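Local coordinates for protein c-di-GMP synthase (Capnocytophaga granulosa, PDB 6WT9) that makes the cyclic dinucleotide 3',3'-c-di-GMP from two GTP molecules as a second messenger in CBASS antiphage defence, at residues Phe10-Gln14 against Thr46-Asn50. Sequence-based numbering, arbitrary orientation.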
ATOM      1  N   PHE A  10      -3.733  16.774 -12.393  1.00 10.36           N
ATOM      2  CA  PHE A  10      -4.483  17.054 -11.173  1.00 18.79           C
ATOM      3  C   PHE A  10      -5.925  16.571 -11.283  1.00 17.97           C
ATOM      4  O   PHE A  10      -6.457  15.978 -10.337  1.00 14.50           O
ATOM      5  CB  PHE A  10      -4.445  18.548 -10.857  1.00 14.86           C
ATOM      6  CG  PHE A  10      -5.300  18.940  -9.688  1.00 13.35           C
ATOM      7  CD1 PHE A  10      -4.932  18.591  -8.400  1.00 10.15           C
ATOM      8  CD2 PHE A  10      -6.468  19.660  -9.875  1.00 10.92           C
ATOM      9  CE1 PHE A  10      -5.711  18.948  -7.323  1.00 13.95           C
ATOM     10  CE2 PHE A  10      -7.253  20.020  -8.800  1.00 15.47           C
ATOM     11  CZ  PHE A  10      -6.874  19.662  -7.522  1.00 13.03           C
ATOM     12  N   GLU A  11      -6.575  16.825 -12.422  1.00 18.31           N
ATOM     13  CA  GLU A  11      -7.941  16.349 -12.624  1.00 21.30           C
ATOM     14  C   GLU A  11      -8.005  14.830 -12.561  1.00 19.12           C
ATOM     15  O   GLU A  11      -8.857  14.259 -11.870  1.00 15.50           O
ATOM     16  CB  GLU A  11      -8.485  16.846 -13.964  1.00 27.14           C
ATOM     17  CG  GLU A  11      -8.982  18.278 -13.953  1.00 42.05           C
ATOM     18  CD  GLU A  11      -9.642  18.669 -15.261  1.00 52.47           C
ATOM     19  OE1 GLU A  11      -9.233  18.140 -16.317  1.00 54.73           O
ATOM     20  OE2 GLU A  11     -10.576  19.497 -15.233  1.00 58.71           O
ATOM     21  N   ASN A  12      -7.107  14.158 -13.288  1.00 14.67           N
ATOM     22  CA  ASN A  12      -7.066  12.700 -13.258  1.00 14.01           C
ATOM     23  C   ASN A  12      -6.816  12.185 -11.847  1.00 14.23           C
ATOM     24  O   ASN A  12      -7.375  11.159 -11.444  1.00 17.23           O
ATOM     25  CB  ASN A  12      -5.991  12.189 -14.219  1.00 12.09           C
ATOM     26  CG  ASN A  12      -5.930  10.676 -14.270  1.00 19.60           C
ATOM     27  OD1 ASN A  12      -6.683  10.041 -15.006  1.00 19.25           O
ATOM     28  ND2 ASN A  12      -5.033  10.089 -13.485  1.00 24.42           N
ATOM     29  N   LEU A  13      -5.979  12.889 -11.082  1.00 10.16           N
ATOM     30  CA  LEU A  13      -5.732  12.490  -9.702  1.00 11.99           C
ATOM     31  C   LEU A  13      -6.980  12.647  -8.841  1.00 16.74           C
ATOM     32  O   LEU A  13      -7.206  11.841  -7.930  1.00 15.19           O
ATOM     33  CB  LEU A  13      -4.576  13.302  -9.122  1.00 14.22           C
ATOM     34  CG  LEU A  13      -4.080  12.890  -7.736  1.00 16.38           C
ATOM     35  CD1 LEU A  13      -3.726  11.412  -7.723  1.00 12.13           C
ATOM     36  CD2 LEU A  13      -2.883  13.731  -7.340  1.00 17.04           C
ATOM     37  N   GLN A  14      -7.794  13.674  -9.107  1.00  9.98           N
ATOM     38  CA  GLN A  14      -9.053  13.825  -8.383  1.00 18.48           C
ATOM     39  C   GLN A  14      -9.970  12.633  -8.624  1.00 16.73           C
ATOM     40  O   GLN A  14     -10.626  12.146  -7.696  1.00 12.66           O
ATOM     41  CB  GLN A  14      -9.749  15.125  -8.792  1.00 11.10           C
ATOM     42  CG  GLN A  14      -9.157  16.387  -8.173  1.00 14.64           C
ATOM     43  CD  GLN A  14      -9.860  17.648  -8.644  1.00 19.51           C
ATOM     44  OE1 GLN A  14     -10.078  17.841  -9.839  1.00 20.49           O
ATOM     45  NE2 GLN A  14     -10.228  18.509  -7.702  1.00 18.05           N
ATOM     46  N   THR A  46       0.314  18.418  -3.837  1.00 10.96           N
ATOM     47  CA  THR A  46      -0.410  18.378  -2.569  1.00 13.81           C
ATOM     48  C   THR A  46      -1.431  17.248  -2.546  1.00 14.87           C
ATOM     49  O   THR A  46      -1.582  16.562  -1.528  1.00 11.20           O
ATOM     50  CB  THR A  46      -1.098  19.718  -2.307  1.00 15.13           C
ATOM     51  OG1 THR A  46      -0.123  20.767  -2.294  1.00 16.44           O
ATOM     52  CG2 THR A  46      -1.810  19.689  -0.965  1.00 14.92           C
ATOM     53  N   LEU A  47      -2.139  17.034  -3.657  1.00 14.55           N
ATOM     54  CA  LEU A  47      -3.125  15.960  -3.696  1.00 14.91           C
ATOM     55  C   LEU A  47      -2.463  14.590  -3.760  1.00  9.70           C
ATOM     56  O   LEU A  47      -2.980  13.628  -3.181  1.00 14.35           O
ATOM     57  CB  LEU A  47      -4.071  16.150  -4.881  1.00 14.84           C
ATOM     58  CG  LEU A  47      -5.273  15.205  -4.902  1.00 17.17           C
ATOM     59  CD1 LEU A  47      -5.995  15.244  -3.564  1.00 18.22           C
ATOM     60  CD2 LEU A  47      -6.222  15.561  -6.035  1.00 17.69           C
ATOM     61  N   ALA A  48      -1.320  14.479  -4.441  1.00 11.76           N
ATOM     62  CA  ALA A  48      -0.618  13.202  -4.516  1.00 15.40           C
ATOM     63  C   ALA A  48      -0.058  12.771  -3.168  1.00 16.77           C
ATOM     64  O   ALA A  48       0.250  11.589  -2.990  1.00 16.83           O
ATOM     65  CB  ALA A  48       0.509  13.274  -5.548  1.00 15.65           C
HETATM   66  N   MSE A  49       0.084  13.697  -2.225  1.00 14.61           N
HETATM   67  CA  MSE A  49       0.560  13.372  -0.888  1.00 14.97           C
HETATM   68  C   MSE A  49      -0.607  13.220   0.073  1.00 16.30           C
HETATM   69  O   MSE A  49      -0.471  12.631   1.145  1.00 15.39           O
HETATM   70  CB  MSE A  49       1.514  14.452  -0.382  1.00 12.68           C
HETATM   71  CG  MSE A  49       2.805  14.556  -1.166  1.00 15.22           C
HETATM   72 SE   MSE A  49       3.949  15.991  -0.502  0.82 18.27          SE
HETATM   73  CE  MSE A  49       5.547  15.574  -1.543  1.00 14.74           C
ATOM     74  N   ASN A  50      -1.755  13.762  -0.324  1.00 18.68           N
ATOM     75  CA  ASN A  50      -2.923  13.767   0.542  1.00 18.35           C
ATOM     76  C   ASN A  50      -3.453  12.352   0.738  1.00 16.49           C
ATOM     77  O   ASN A  50      -3.442  11.531  -0.183  1.00 13.67           O
ATOM     78  CB  ASN A  50      -4.011  14.663  -0.051  1.00 19.59           C
ATOM     79  CG  ASN A  50      -4.923  15.257   1.008  1.00 24.41           C
ATOM     80  OD1 ASN A  50      -6.045  14.794   1.209  1.00 29.39           O
ATOM     81  ND2 ASN A  50      -4.444  16.290   1.688  1.00 29.69           N
TER
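Leu47 pushes its side chain into a recess formed by Phe10, Leu13 and Gln14, which lie within little more than one turn of helix 6-17. Its CG sits anti to the backbone N (chi1 -171°), a torsion that carries the branch away from helix 40-49 and brings CD2 against Phe10 and Gln14, while CB and CG face Leu13. That CD2 methyl lies 3.7 Å from CE1 of Phe10, approaching the ring obliquely, and 3.7 Å from CG of Gln14. Both side chains run across Leu47 at about a right angle, so they bound the recess instead of lying along the leucine. Gln14 suits this margin because its aliphatic CG can join the apolar cluster while the amide is carried onward by an extended chain; the same CG lies over one face of the Phe10 ring, 4.0 Å above its plane and offset towards the rim, one turn along the helix.

Leu13 answers from helix 6-17 with nearly the same conformation as Leu47, its CG also anti to the backbone N (chi1 -173°). The two leucines slide past each other in opposite directions, and CD2 of Leu13 reaches CB of Leu47 at 3.6 Å. The same methyl lies 3.4 Å from the backbone N of Ala48 and 3.9 Å from its CB. The single methyl of Ala48 is small enough to let Leu13 come close to the backbone of helix 40-49, where the CA atoms of Leu13 and Ala48 are 7.3 Å apart.

Phe29 of helix 23-32 touches both Phe10 and Leu47, while Asn255 of helix 245-259 touches Leu13 and its ND2 hydrogen-bonds to Ala48 O. Leucines that slide past each other, with a ring and a small alanine beside them, make this an apolar helix-helix interface in the helical part of this CD-NTase, where helices 6-17, 23-32 and 40-49 meet helix 245-259.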